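Local coordinates for manganese-binding protein (Chlamydia trachomatis, PDB 6NSI) that binds iron, manganese and nickel ions, with a preference for ferrous iron, and delivers them to the membrane permease of an ABC transporter for import, at residues A[7-12]-A[28-33]; A[55-60]-A[101-106]; A[166-171]-A[258-263]; A[225-230]-A[275-280]; A[253-258]-A[270-275]. One frame throughout, in Å; residues are numbered along the deposited sequence.

Overall arrangement
Interactions 2 and 3 supply metal ligands of this solute-binding protein, interaction 1 lies near the site, and interactions 4 and 5 pack the second lobe behind it. Interactions 1 and 2 lie at the parallel sheet that contains strands 3-6, 24-27 and 54-56, about 12 Å apart centre to centre. Interaction 3 joins two loops at the metal site, about 12 Å from interaction 2 centre to centre, and both touch the same iron(III) ion. Interactions 4 and 5 use helix 266-280, their centres about 5 Å apart, with 5 nested in the loop closed by 4. Interactions 1, 2 and 3 come in series; 3 and 4 alternate along the chain and touch where Glu229 OE1 bonds His168 ND1.

Interaction 1 of 5, residues A[7-12]-A[28-33]; sequences MNRMIC and LIDGAI
Met7 and Leu28 run alongside each other in the same direction, with Met7 SD 3.6 Å from Leu28 CD2. This is the close-packed half of the contact. The methionine chain is bent at chi2 (-58°) and again at chi3 (-56°), and the second bend places CE 3.7 Å from Ile29 CD1. Between the backbones, Ile29 N donates to Met7 O at 2.9 Å, and Asn8 CA makes a CA-H...O contact of 3.5 Å with Ile29 O.

The other half is polar and partly exposed. Here a water bridges the two chains, accepting from Arg9 N and donating to Ile29 O at 2.6 Å. Arg9 and Asp30 form a salt bridge, NH1 to OD2 at 2.8 Å. The oxygen lies near the guanidinium plane and is met on its syn side but from a direction tilted out of the carboxylate plane; the two planes stand 80° apart. Arg9 NE has a second acidic partner in Asp13.

Asn8 N-caps helix 9-19, its OD1 accepting from Ile11 N at 3.0 Å. Loops leaving the C-terminal ends of adjacent parallel strands, one leading directly into a helix, are typical of the alpha/beta lobe of a metal-binding solute-binding protein.

Interaction 2 of 5, residues A[55-60]-A[101-106]; sequences FCNGLG and PHIWTD. With FE (Fe (III) ion), chain B.
Asn57 and Pro101 provide the polar link. Asn57 CG is anti to the backbone N (chi1 -172°), and the amide beyond it crosses the proline at about a right angle. ND2 donates to Pro101 O at 3.1 Å, in the carbonyl plane and on a lone pair, with a bent N-H...O angle of 144°. It also donates to Gly58 O at 2.9 Å, from above that carbonyl plane. Pro101 O accepts a second bond, from Ile103 N, so two donors grip it.

The amide oxygen meets the indole edge: Asn57 OD1 is 3.5 Å from Trp104 CE3, with amide and ring planes 82° apart. The indole NE1 bonds a different partner, Ser259 O.

Apolar contact completes the interface: Leu59 CB lies 4.0 Å from Pro101 CB, and Leu59 CD1 is 3.9 Å from Ile103 CG2.

His102, the centre of an inverse gamma turn, faces away from 55-60 and binds iron(III) through NE2 at 2.2 Å. His36, His168 and Asp260 complete the site. The chemistry implies two roles: Asp100, bonded to ND1, is the second-shell partner of His102, whereas Asn57 holds the carbonyl one residue before it and so probably helps fix the backbone there.

Interaction 3 of 5, residues A[166-171]-A[258-263]; sequences TGHNAF and YSDNVC. With FE (Fe (III) ion), chain B.
Ala170 and Ser259 mark the closest backbone approach, their CA atoms 5.8 Å apart, where two irregular loops meet and Asn169 is the centre of an inverse gamma turn. Together the loops form half of the three-histidine, one-aspartate metal site of this solute-binding protein, completed by His36 and His102. His168 and Asp260 reach toward each other tip to tip, with ring and carboxylate planes 68° apart and iron(III) joining them. His168 NE2 binds the metal at 2.2 Å, and the carboxylate chelates it unequally, OD1 at 2.0 Å and OD2 at 2.4 Å. On the far side of the ring, Glu229 accepts from His168 ND1 and also bonds Ser259 OG, so one second-shell carboxylate probably orients and polarises the imidazole. Ala170 CB lies over one ring face, toward its rim, and touches Ser259 CB at 3.6 Å. Phe171 CZ lies 4.0 Å from Ser259 CA. Ser259 OG stands at the edge of the imidazole, near its plane and 3.2 Å from His168 CE1.

Interaction 4 of 5, residues A[225-230]-A[275-280]; sequences VVFLED and RTITEE
Phe227 meets Glu280 and Ile277 from a CB that points toward the helix; chi1 of -63° sets its CG anti to the carbonyl carbon, and the ring follows. Phe227 and Glu280 pass one another, running opposite ways, and Glu280 CB comes to 3.8 Å from Phe227 CZ. Ile277 CG1 lies over one face of the phenyl ring, 4.1 Å from CE2. Thr276 meets the ring at its edge instead, with CG2 in the ring plane and 4.0 Å from Phe227 CE2. The contact thus packs strand 225-226 and the loop following it against helix 266-280, as a helix covers a strand in an alpha/beta lobe. Beside the ring, Val225 CG1 touches Glu280 O at 3.6 Å. The polar ends turn to other partners: Glu280 bends at chi2 (-83°), and beyond the bend OE2 forms a salt bridge with Arg251 and OE1 accepts from Lys254 N, while Thr276 OG1 bonds His272 O. Ala253 and Leu257 also touch Phe227, and Leu164 of strand 164-165 touches both Phe227 and Ile277.

Interaction 5 of 5, residues A[253-258]-A[270-275]; sequences AKSPLY and FQHNVR
Asn273 grips the backbone of Tyr258 with both ends of its amide. OD1 accepts from Tyr258 N at 3.0 Å, in the carbonyl plane and on a lone pair, and the N-H...O angle of 167° makes the bond nearly straight. ND2 returns a bond to Tyr258 O, also at 3.0 Å; that oxygen is near the amide plane, but the donor is tilted from the Tyr258 carbonyl plane. Two bonds to the N and O of one residue fix the rotation of the amide about its last torsion and hold the loop backbone beside the helix. The preceding residue, His272, adds a third, bent bond: NE2 donates to Pro256 O at 2.9 Å, approaching nearly along the C=O axis. A chi1 of 166° puts His272 CG anti to the backbone N, and the CB bond already points toward 253-258.

These side chains project from helix 266-280, and the segment they hold is the loop that leaves strand 251-252 and runs on toward Asp260, a ligand of the iron.

Packing adds to these bonds. The edge of Tyr258 is turned toward the face of His272 in an offset edge-to-face pair, centroids 5.8 Å apart and planes at 81°. Ser255 CB sits at the imidazole edge, 3.4 Å from His272 CE1. The buried Leu257 brings CD2 to 3.5 Å from Asn273 OD1 and also touches Thr276, Ile277 and Phe227.

Interaction 1 of 5, residues A[7-12]-A[28-33]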
# COMPACT_ATOMS: atom_id res chain seq x y z
N MET A 7 13.31 2.10 -0.43
CA MET A 7 13.04 1.20 -1.55
C MET A 7 12.01 1.79 -2.52
O MET A 7 12.15 1.64 -3.74
CB MET A 7 12.58 -0.16 -1.03
CG MET A 7 13.73 -1.07 -0.61
SD MET A 7 14.89 -1.38 -1.96
CE MET A 7 13.79 -2.03 -3.22
N ASN A 8 10.99 2.48 -2.01
CA ASN A 8 9.87 2.95 -2.84
C ASN A 8 9.36 4.28 -2.30
O ASN A 8 9.84 4.78 -1.27
CB ASN A 8 8.76 1.89 -2.90
CG ASN A 8 8.16 1.58 -1.52
OD1 ASN A 8 7.67 2.48 -0.81
ND2 ASN A 8 8.18 0.31 -1.14
N ARG A 9 8.36 4.87 -2.99
CA ARG A 9 7.91 6.21 -2.64
C ARG A 9 7.00 6.24 -1.42
O ARG A 9 6.93 7.25 -0.72
CB ARG A 9 7.20 6.87 -3.82
CG ARG A 9 8.15 7.32 -4.91
CD ARG A 9 8.99 8.51 -4.46
NE ARG A 9 8.16 9.65 -4.08
CZ ARG A 9 7.51 10.42 -4.95
NH1 ARG A 9 7.60 10.17 -6.25
NH2 ARG A 9 6.77 11.43 -4.53
N MET A 10 6.28 5.14 -1.18
CA MET A 10 5.44 5.08 0.01
C MET A 10 6.29 5.19 1.27
O MET A 10 5.89 5.83 2.25
CB MET A 10 4.64 3.78 -0.01
CG MET A 10 3.70 3.70 -1.22
SD MET A 10 4.48 3.01 -2.71
CE MET A 10 4.48 1.27 -2.27
N ILE A 11 7.49 4.61 1.24
CA ILE A 11 8.46 4.81 2.31
C ILE A 11 9.14 6.17 2.17
O ILE A 11 9.22 6.93 3.14
CB ILE A 11 9.48 3.66 2.32
CG1 ILE A 11 8.78 2.36 2.67
CG2 ILE A 11 10.60 3.95 3.30
CD1 ILE A 11 9.58 1.15 2.29
N CYS A 12 9.63 6.50 0.97
CA CYS A 12 10.51 7.66 0.82
C CYS A 12 9.84 8.96 1.25
O CYS A 12 10.48 9.82 1.85
CB CYS A 12 11.01 7.78 -0.62
SG CYS A 12 12.43 8.93 -0.74
N LEU A 28 14.79 3.96 -4.72
CA LEU A 28 15.13 2.96 -5.75
C LEU A 28 14.03 2.77 -6.79
O LEU A 28 14.31 2.84 -7.96
CB LEU A 28 15.39 1.63 -5.06
CG LEU A 28 16.72 0.98 -5.43
CD1 LEU A 28 17.86 1.87 -4.99
CD2 LEU A 28 16.81 -0.39 -4.81
N ILE A 29 12.80 2.61 -6.34
CA ILE A 29 11.67 2.27 -7.24
C ILE A 29 10.67 3.42 -7.25
O ILE A 29 10.25 3.86 -6.19
CB ILE A 29 10.99 0.97 -6.74
CG1 ILE A 29 11.98 -0.18 -6.57
CG2 ILE A 29 9.80 0.59 -7.60
CD1 ILE A 29 11.40 -1.39 -5.92
N ASP A 30 10.39 3.93 -8.43
CA ASP A 30 9.38 4.96 -8.61
C ASP A 30 8.78 4.81 -10.00
O ASP A 30 9.27 4.03 -10.83
CB ASP A 30 9.95 6.38 -8.43
CG ASP A 30 8.85 7.44 -8.23
OD1 ASP A 30 7.64 7.08 -8.29
OD2 ASP A 30 9.19 8.62 -8.01
N GLY A 31 7.70 5.56 -10.24
CA GLY A 31 7.06 5.59 -11.54
C GLY A 31 6.10 4.44 -11.77
O GLY A 31 5.47 3.91 -10.86
N ALA A 32 6.02 4.04 -13.03
CA ALA A 32 5.05 3.05 -13.45
C ALA A 32 5.54 1.61 -13.30
O ALA A 32 5.03 0.72 -14.00
CB ALA A 32 4.65 3.30 -14.91
N ILE A 33 6.50 1.34 -12.42
CA ILE A 33 7.11 0.01 -12.37
C ILE A 33 6.55 -0.79 -11.20
O ILE A 33 6.30 -0.26 -10.11
CB ILE A 33 8.66 0.06 -12.33
CG1 ILE A 33 9.20 0.91 -13.48
CG2 ILE A 33 9.24 -1.37 -12.40
CD1 ILE A 33 9.60 2.30 -13.17
O HOH W 1 7.78 3.90 -5.48

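Interaction 2 of 5, residues A[55-60]-A[101-106]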
# COMPACT_ATOMS: atom_id res chain seq x y z
N PHE A 55 15.76 1.63 3.73
CA PHE A 55 14.44 1.37 4.28
C PHE A 55 13.64 0.47 3.34
O PHE A 55 13.38 0.84 2.19
CB PHE A 55 13.72 2.70 4.54
CG PHE A 55 14.19 3.42 5.78
CD1 PHE A 55 15.03 4.52 5.67
CD2 PHE A 55 13.80 2.99 7.04
CE1 PHE A 55 15.46 5.19 6.81
CE2 PHE A 55 14.23 3.66 8.19
CZ PHE A 55 15.07 4.76 8.07
N CYS A 56 13.27 -0.72 3.83
CA CYS A 56 12.53 -1.73 3.09
C CYS A 56 11.16 -1.95 3.70
O CYS A 56 10.95 -1.76 4.91
CB CYS A 56 13.26 -3.07 3.10
SG CYS A 56 14.92 -2.96 2.48
N ASN A 57 10.23 -2.40 2.86
CA ASN A 57 8.90 -2.77 3.34
C ASN A 57 8.93 -4.09 4.09
O ASN A 57 8.21 -4.26 5.08
CB ASN A 57 7.92 -2.87 2.17
CG ASN A 57 6.49 -3.06 2.63
OD1 ASN A 57 5.80 -2.08 2.90
ND2 ASN A 57 6.02 -4.31 2.72
N GLY A 58 9.76 -5.03 3.63
CA GLY A 58 9.71 -6.39 4.12
C GLY A 58 8.44 -7.04 3.60
O GLY A 58 7.85 -6.62 2.60
N LEU A 59 8.01 -8.10 4.32
CA LEU A 59 6.79 -8.83 4.01
C LEU A 59 6.79 -9.35 2.57
O LEU A 59 5.73 -9.52 1.96
CB LEU A 59 5.53 -7.99 4.28
CG LEU A 59 5.52 -7.14 5.57
CD1 LEU A 59 4.25 -6.28 5.67
CD2 LEU A 59 5.67 -8.00 6.81
N GLY A 60 7.98 -9.57 2.02
CA GLY A 60 8.14 -10.10 0.68
C GLY A 60 8.08 -9.11 -0.46
O GLY A 60 8.08 -9.53 -1.62
N PRO A 101 2.13 -7.79 1.60
CA PRO A 101 2.99 -6.65 1.94
C PRO A 101 2.30 -5.29 1.97
O PRO A 101 2.94 -4.31 2.38
CB PRO A 101 4.05 -6.68 0.82
CG PRO A 101 3.27 -7.19 -0.36
CD PRO A 101 2.32 -8.22 0.20
N HIS A 102 1.03 -5.20 1.57
CA HIS A 102 0.43 -3.90 1.24
C HIS A 102 -0.08 -3.14 2.46
O HIS A 102 -1.23 -2.68 2.45
CB HIS A 102 -0.73 -4.09 0.25
CG HIS A 102 -0.31 -4.79 -1.01
ND1 HIS A 102 -0.38 -6.16 -1.17
CD2 HIS A 102 0.17 -4.30 -2.18
CE1 HIS A 102 0.04 -6.49 -2.38
NE2 HIS A 102 0.38 -5.38 -3.01
N ILE A 103 0.76 -2.97 3.48
CA ILE A 103 0.28 -2.33 4.71
C ILE A 103 0.15 -0.81 4.59
O ILE A 103 -0.46 -0.19 5.47
CB ILE A 103 1.19 -2.67 5.90
CG1 ILE A 103 2.65 -2.30 5.61
CG2 ILE A 103 1.05 -4.16 6.28
CD1 ILE A 103 3.62 -2.47 6.82
N TRP A 104 0.70 -0.20 3.54
CA TRP A 104 0.67 1.26 3.42
C TRP A 104 -0.70 1.81 3.02
O TRP A 104 -0.85 3.03 2.93
CB TRP A 104 1.72 1.74 2.41
CG TRP A 104 1.52 1.12 1.04
CD1 TRP A 104 0.70 1.58 0.04
CD2 TRP A 104 2.12 -0.08 0.55
NE1 TRP A 104 0.77 0.73 -1.06
CE2 TRP A 104 1.63 -0.29 -0.77
CE3 TRP A 104 3.03 -1.00 1.08
CZ2 TRP A 104 2.03 -1.37 -1.55
CZ3 TRP A 104 3.43 -2.08 0.30
CH2 TRP A 104 2.93 -2.25 -1.00
N THR A 105 -1.69 0.95 2.75
CA THR A 105 -3.05 1.44 2.53
C THR A 105 -3.85 1.56 3.82
O THR A 105 -4.97 2.07 3.78
CB THR A 105 -3.82 0.52 1.58
OG1 THR A 105 -4.09 -0.73 2.24
CG2 THR A 105 -3.02 0.28 0.27
N ASP A 106 -3.32 1.07 4.93
CA ASP A 106 -3.94 1.22 6.24
C ASP A 106 -3.14 2.30 6.96
O ASP A 106 -2.00 2.07 7.38
CB ASP A 106 -3.95 -0.13 6.97
CG ASP A 106 -4.47 -0.03 8.42
OD1 ASP A 106 -4.38 1.07 9.02
OD2 ASP A 106 -4.94 -1.06 8.96
FE FE B . 0.98 -5.03 -5.09

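Interaction 3 of 5, residues A[166-171]-A[258-263]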
# COMPACT_ATOMS: atom_id res chain seq x y z
N THR A 166 -10.86 -4.84 -7.33
CA THR A 166 -9.69 -4.16 -7.87
C THR A 166 -8.90 -5.08 -8.80
O THR A 166 -9.24 -6.24 -9.00
CB THR A 166 -8.77 -3.67 -6.75
OG1 THR A 166 -8.20 -4.81 -6.09
CG2 THR A 166 -9.56 -2.81 -5.76
N GLY A 167 -7.82 -4.51 -9.36
CA GLY A 167 -7.01 -5.24 -10.32
C GLY A 167 -6.25 -6.39 -9.69
O GLY A 167 -6.30 -7.52 -10.19
N HIS A 168 -5.49 -6.12 -8.62
CA HIS A 168 -4.89 -7.18 -7.81
C HIS A 168 -5.19 -6.92 -6.34
O HIS A 168 -5.83 -5.93 -5.98
CB HIS A 168 -3.38 -7.36 -8.09
CG HIS A 168 -2.46 -6.36 -7.45
ND1 HIS A 168 -2.46 -5.02 -7.76
CD2 HIS A 168 -1.40 -6.55 -6.61
CE1 HIS A 168 -1.49 -4.41 -7.10
NE2 HIS A 168 -0.83 -5.31 -6.39
N ASN A 169 -4.72 -7.85 -5.51
CA ASN A 169 -5.03 -7.88 -4.08
C ASN A 169 -4.04 -6.98 -3.32
O ASN A 169 -3.15 -7.43 -2.61
CB ASN A 169 -4.99 -9.32 -3.57
CG ASN A 169 -5.43 -9.44 -2.14
OD1 ASN A 169 -6.04 -8.52 -1.59
ND2 ASN A 169 -5.11 -10.57 -1.50
N ALA A 170 -4.24 -5.68 -3.49
CA ALA A 170 -3.44 -4.67 -2.82
C ALA A 170 -4.20 -3.92 -1.74
O ALA A 170 -3.59 -3.11 -1.03
CB ALA A 170 -2.90 -3.65 -3.84
N PHE A 171 -5.50 -4.16 -1.58
CA PHE A 171 -6.32 -3.39 -0.65
C PHE A 171 -6.95 -4.25 0.45
O PHE A 171 -7.97 -3.87 1.03
CB PHE A 171 -7.38 -2.61 -1.43
CG PHE A 171 -6.80 -1.64 -2.44
CD1 PHE A 171 -6.58 -2.04 -3.76
CD2 PHE A 171 -6.45 -0.35 -2.06
CE1 PHE A 171 -6.04 -1.15 -4.69
CE2 PHE A 171 -5.90 0.55 -2.98
CZ PHE A 171 -5.71 0.15 -4.30
N TYR A 258 -4.18 3.84 -6.99
CA TYR A 258 -2.74 3.63 -6.94
C TYR A 258 -2.46 2.57 -5.89
O TYR A 258 -2.58 2.83 -4.69
CB TYR A 258 -2.00 4.94 -6.67
CG TYR A 258 -2.13 5.86 -7.86
CD1 TYR A 258 -3.31 6.56 -8.09
CD2 TYR A 258 -1.09 5.99 -8.77
CE1 TYR A 258 -3.44 7.39 -9.20
CE2 TYR A 258 -1.22 6.82 -9.87
CZ TYR A 258 -2.39 7.51 -10.08
OH TYR A 258 -2.51 8.34 -11.19
N SER A 259 -2.12 1.37 -6.35
CA SER A 259 -1.93 0.22 -5.47
C SER A 259 -0.48 0.09 -5.00
O SER A 259 -0.20 0.07 -3.80
CB SER A 259 -2.35 -1.05 -6.22
OG SER A 259 -1.55 -1.18 -7.39
N ASP A 260 0.45 -0.01 -5.95
CA ASP A 260 1.84 -0.33 -5.64
C ASP A 260 2.76 0.87 -5.80
O ASP A 260 3.98 0.73 -5.69
CB ASP A 260 2.31 -1.48 -6.53
CG ASP A 260 1.70 -2.83 -6.14
OD1 ASP A 260 1.26 -3.01 -4.97
OD2 ASP A 260 1.69 -3.72 -7.02
N ASN A 261 2.20 2.04 -6.08
CA ASN A 261 3.03 3.20 -6.36
C ASN A 261 2.29 4.45 -5.90
O ASN A 261 1.21 4.38 -5.31
CB ASN A 261 3.42 3.27 -7.84
CG ASN A 261 2.23 3.53 -8.77
OD1 ASN A 261 1.07 3.28 -8.42
ND2 ASN A 261 2.51 4.02 -9.97
N VAL A 262 2.91 5.59 -6.19
CA VAL A 262 2.46 6.94 -5.77
C VAL A 262 2.21 7.81 -7.01
O VAL A 262 2.90 7.61 -7.99
CB VAL A 262 3.58 7.51 -4.88
CG1 VAL A 262 3.83 9.00 -5.04
CG2 VAL A 262 3.49 7.07 -3.44
N CYS A 263 1.23 8.71 -6.95
CA CYS A 263 1.01 9.65 -8.08
C CYS A 263 1.93 10.86 -7.90
O CYS A 263 2.99 10.84 -8.47
CB CYS A 263 -0.43 10.11 -8.12
SG CYS A 263 -0.84 10.98 -9.65
FE FE B . 0.98 -5.03 -5.09

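Interaction 4 of 5, residues A[225-230]-A[275-280]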
# COMPACT_ATOMS: atom_id res chain seq x y z
N VAL A 225 -19.42 -1.12 -9.88
CA VAL A 225 -18.21 -0.50 -10.37
C VAL A 225 -17.00 -1.31 -9.91
O VAL A 225 -17.00 -1.90 -8.82
CB VAL A 225 -18.14 0.98 -9.91
CG1 VAL A 225 -18.37 1.06 -8.42
CG2 VAL A 225 -16.82 1.63 -10.32
N VAL A 226 -15.98 -1.35 -10.76
CA VAL A 226 -14.71 -2.01 -10.46
C VAL A 226 -13.60 -0.99 -10.68
O VAL A 226 -13.76 -0.02 -11.42
CB VAL A 226 -14.51 -3.26 -11.34
CG1 VAL A 226 -15.70 -4.21 -11.19
CG2 VAL A 226 -14.36 -2.85 -12.81
N PHE A 227 -12.45 -1.22 -10.04
CA PHE A 227 -11.40 -0.21 -9.98
C PHE A 227 -10.13 -0.68 -10.70
O PHE A 227 -9.45 -1.59 -10.22
CB PHE A 227 -11.08 0.15 -8.53
CG PHE A 227 -12.24 0.78 -7.80
CD1 PHE A 227 -13.21 -0.02 -7.19
CD2 PHE A 227 -12.34 2.17 -7.70
CE1 PHE A 227 -14.28 0.56 -6.49
CE2 PHE A 227 -13.43 2.76 -6.99
CZ PHE A 227 -14.38 1.96 -6.40
N LEU A 228 -9.78 -0.00 -11.78
CA LEU A 228 -8.47 -0.14 -12.41
C LEU A 228 -7.39 0.44 -11.52
O LEU A 228 -7.65 1.34 -10.72
CB LEU A 228 -8.45 0.60 -13.75
CG LEU A 228 -9.51 0.13 -14.74
CD1 LEU A 228 -9.66 1.16 -15.86
CD2 LEU A 228 -9.08 -1.19 -15.30
N GLU A 229 -6.16 -0.06 -11.68
CA GLU A 229 -5.00 0.45 -10.97
C GLU A 229 -3.97 0.97 -11.97
O GLU A 229 -3.74 0.36 -13.01
CB GLU A 229 -4.33 -0.61 -10.08
CG GLU A 229 -5.27 -1.22 -9.04
CD GLU A 229 -4.80 -2.58 -8.56
OE1 GLU A 229 -3.57 -2.84 -8.61
OE2 GLU A 229 -5.66 -3.39 -8.13
N ASP A 230 -3.33 2.05 -11.57
CA ASP A 230 -2.25 2.68 -12.36
C ASP A 230 -1.17 1.63 -12.50
O ASP A 230 -0.94 0.90 -11.56
CB ASP A 230 -1.65 3.86 -11.62
CG ASP A 230 -0.73 4.70 -12.48
OD1 ASP A 230 -1.21 5.31 -13.39
OD2 ASP A 230 0.44 4.71 -12.22
N ARG A 275 -11.00 9.18 -1.79
CA ARG A 275 -12.01 9.94 -2.51
C ARG A 275 -12.63 9.09 -3.62
O ARG A 275 -13.86 9.01 -3.74
CB ARG A 275 -11.40 11.21 -3.10
CG ARG A 275 -11.19 12.33 -2.10
CD ARG A 275 -10.50 13.56 -2.73
NE ARG A 275 -9.55 14.16 -1.80
CZ ARG A 275 -9.86 15.10 -0.91
NH1 ARG A 275 -11.11 15.56 -0.84
NH2 ARG A 275 -8.93 15.59 -0.08
N THR A 276 -11.78 8.47 -4.44
CA THR A 276 -12.25 7.63 -5.54
C THR A 276 -13.15 6.50 -5.04
O THR A 276 -14.27 6.31 -5.52
CB THR A 276 -11.05 7.09 -6.32
OG1 THR A 276 -10.30 8.21 -6.81
CG2 THR A 276 -11.49 6.19 -7.52
N ILE A 277 -12.69 5.75 -4.04
CA ILE A 277 -13.49 4.62 -3.57
C ILE A 277 -14.79 5.10 -2.93
O ILE A 277 -15.87 4.55 -3.18
CB ILE A 277 -12.65 3.75 -2.61
CG1 ILE A 277 -11.52 3.08 -3.42
CG2 ILE A 277 -13.52 2.71 -1.84
CD1 ILE A 277 -10.61 2.24 -2.61
N THR A 278 -14.72 6.16 -2.11
CA THR A 278 -15.93 6.66 -1.45
C THR A 278 -16.97 7.13 -2.47
O THR A 278 -18.14 6.75 -2.39
CB THR A 278 -15.58 7.81 -0.48
OG1 THR A 278 -14.62 7.35 0.47
CG2 THR A 278 -16.82 8.29 0.28
N GLU A 279 -16.54 7.93 -3.45
CA GLU A 279 -17.51 8.48 -4.40
C GLU A 279 -18.12 7.39 -5.27
O GLU A 279 -19.34 7.39 -5.52
CB GLU A 279 -16.85 9.54 -5.28
CG GLU A 279 -16.78 10.92 -4.64
CD GLU A 279 -16.03 11.92 -5.50
OE1 GLU A 279 -15.63 11.57 -6.64
OE2 GLU A 279 -15.82 13.06 -5.02
N GLU A 280 -17.30 6.46 -5.76
CA GLU A 280 -17.81 5.48 -6.71
C GLU A 280 -18.71 4.45 -6.05
O GLU A 280 -19.63 3.94 -6.69
CB GLU A 280 -16.66 4.78 -7.44
CG GLU A 280 -15.84 5.72 -8.33
CD GLU A 280 -16.45 5.95 -9.70
OE1 GLU A 280 -15.71 6.40 -10.61
OE2 GLU A 280 -17.67 5.67 -9.88

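Interaction 5 of 5, residues A[253-258]-A[270-275]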
# COMPACT_ATOMS: atom_id res chain seq x y z
N ALA A 253 -14.34 2.37 -12.73
CA ALA A 253 -14.28 3.63 -12.00
C ALA A 253 -13.64 4.70 -12.87
O ALA A 253 -12.85 4.40 -13.77
CB ALA A 253 -13.49 3.45 -10.69
N LYS A 254 -14.00 5.96 -12.61
CA LYS A 254 -13.50 7.05 -13.44
C LYS A 254 -11.99 7.17 -13.34
O LYS A 254 -11.27 7.10 -14.34
CB LYS A 254 -14.19 8.36 -13.05
CG LYS A 254 -15.50 8.63 -13.78
CD LYS A 254 -15.27 8.99 -15.26
CE LYS A 254 -16.27 8.28 -16.16
NZ LYS A 254 -15.65 7.86 -17.45
N SER A 255 -11.47 7.34 -12.10
CA SER A 255 -10.03 7.50 -11.89
C SER A 255 -9.40 6.20 -11.43
O SER A 255 -10.03 5.43 -10.69
CB SER A 255 -9.73 8.58 -10.84
OG SER A 255 -10.59 9.69 -10.98
N PRO A 256 -8.15 5.95 -11.81
CA PRO A 256 -7.48 4.72 -11.37
C PRO A 256 -7.06 4.84 -9.91
O PRO A 256 -6.87 5.93 -9.38
CB PRO A 256 -6.26 4.62 -12.30
CG PRO A 256 -5.96 6.04 -12.68
CD PRO A 256 -7.29 6.79 -12.67
N LEU A 257 -6.96 3.68 -9.25
CA LEU A 257 -6.40 3.64 -7.92
C LEU A 257 -4.89 3.45 -8.03
O LEU A 257 -4.37 2.97 -9.03
CB LEU A 257 -7.02 2.52 -7.10
CG LEU A 257 -8.54 2.56 -6.86
CD1 LEU A 257 -8.93 1.30 -6.05
CD2 LEU A 257 -8.91 3.80 -6.07
N TYR A 258 -4.18 3.84 -6.99
CA TYR A 258 -2.74 3.63 -6.94
C TYR A 258 -2.46 2.57 -5.89
O TYR A 258 -2.58 2.83 -4.69
CB TYR A 258 -2.00 4.94 -6.67
CG TYR A 258 -2.13 5.86 -7.86
CD1 TYR A 258 -3.31 6.56 -8.09
CD2 TYR A 258 -1.09 5.99 -8.77
CE1 TYR A 258 -3.44 7.39 -9.20
CE2 TYR A 258 -1.22 6.82 -9.87
CZ TYR A 258 -2.39 7.51 -10.08
OH TYR A 258 -2.51 8.34 -11.19
N PHE A 270 -3.00 8.51 -1.09
CA PHE A 270 -3.96 7.94 -0.14
C PHE A 270 -5.28 8.71 -0.18
O PHE A 270 -6.36 8.12 -0.26
CB PHE A 270 -3.35 7.95 1.26
CG PHE A 270 -4.29 7.47 2.34
CD1 PHE A 270 -4.42 6.11 2.61
CD2 PHE A 270 -5.03 8.38 3.11
CE1 PHE A 270 -5.28 5.66 3.60
CE2 PHE A 270 -5.89 7.94 4.12
CZ PHE A 270 -6.02 6.57 4.36
N GLN A 271 -5.20 10.05 -0.17
CA GLN A 271 -6.41 10.86 -0.25
C GLN A 271 -7.18 10.56 -1.54
O GLN A 271 -8.40 10.34 -1.51
CB GLN A 271 -6.07 12.34 -0.17
CG GLN A 271 -5.45 12.75 1.17
CD GLN A 271 -5.08 14.23 1.24
OE1 GLN A 271 -4.36 14.75 0.38
NE2 GLN A 271 -5.58 14.91 2.27
N HIS A 272 -6.48 10.54 -2.68
CA HIS A 272 -7.14 10.26 -3.95
C HIS A 272 -7.83 8.90 -3.94
O HIS A 272 -8.95 8.75 -4.43
CB HIS A 272 -6.14 10.32 -5.11
CG HIS A 272 -6.66 9.73 -6.38
ND1 HIS A 272 -7.21 10.50 -7.39
CD2 HIS A 272 -6.76 8.44 -6.80
CE1 HIS A 272 -7.60 9.71 -8.38
NE2 HIS A 272 -7.35 8.45 -8.04
N ASN A 273 -7.14 7.87 -3.40
CA ASN A 273 -7.74 6.54 -3.34
C ASN A 273 -9.01 6.56 -2.51
O ASN A 273 -10.02 5.95 -2.89
CB ASN A 273 -6.74 5.55 -2.74
CG ASN A 273 -5.71 5.06 -3.76
OD1 ASN A 273 -5.87 5.24 -4.98
ND2 ASN A 273 -4.66 4.43 -3.27
N VAL A 274 -8.99 7.25 -1.36
CA VAL A 274 -10.16 7.27 -0.50
C VAL A 274 -11.30 8.03 -1.17
O VAL A 274 -12.46 7.59 -1.13
CB VAL A 274 -9.80 7.88 0.88
CG1 VAL A 274 -11.06 8.18 1.69
CG2 VAL A 274 -8.88 6.91 1.64
N ARG A 275 -11.00 9.18 -1.79
CA ARG A 275 -12.01 9.94 -2.51
C ARG A 275 -12.63 9.09 -3.62
O ARG A 275 -13.86 9.01 -3.74
CB ARG A 275 -11.40 11.21 -3.10
CG ARG A 275 -11.19 12.33 -2.10
CD ARG A 275 -10.50 13.56 -2.73
NE ARG A 275 -9.55 14.16 -1.80
CZ ARG A 275 -9.86 15.10 -0.91
NH1 ARG A 275 -11.11 15.56 -0.84
NH2 ARG A 275 -8.93 15.59 -0.08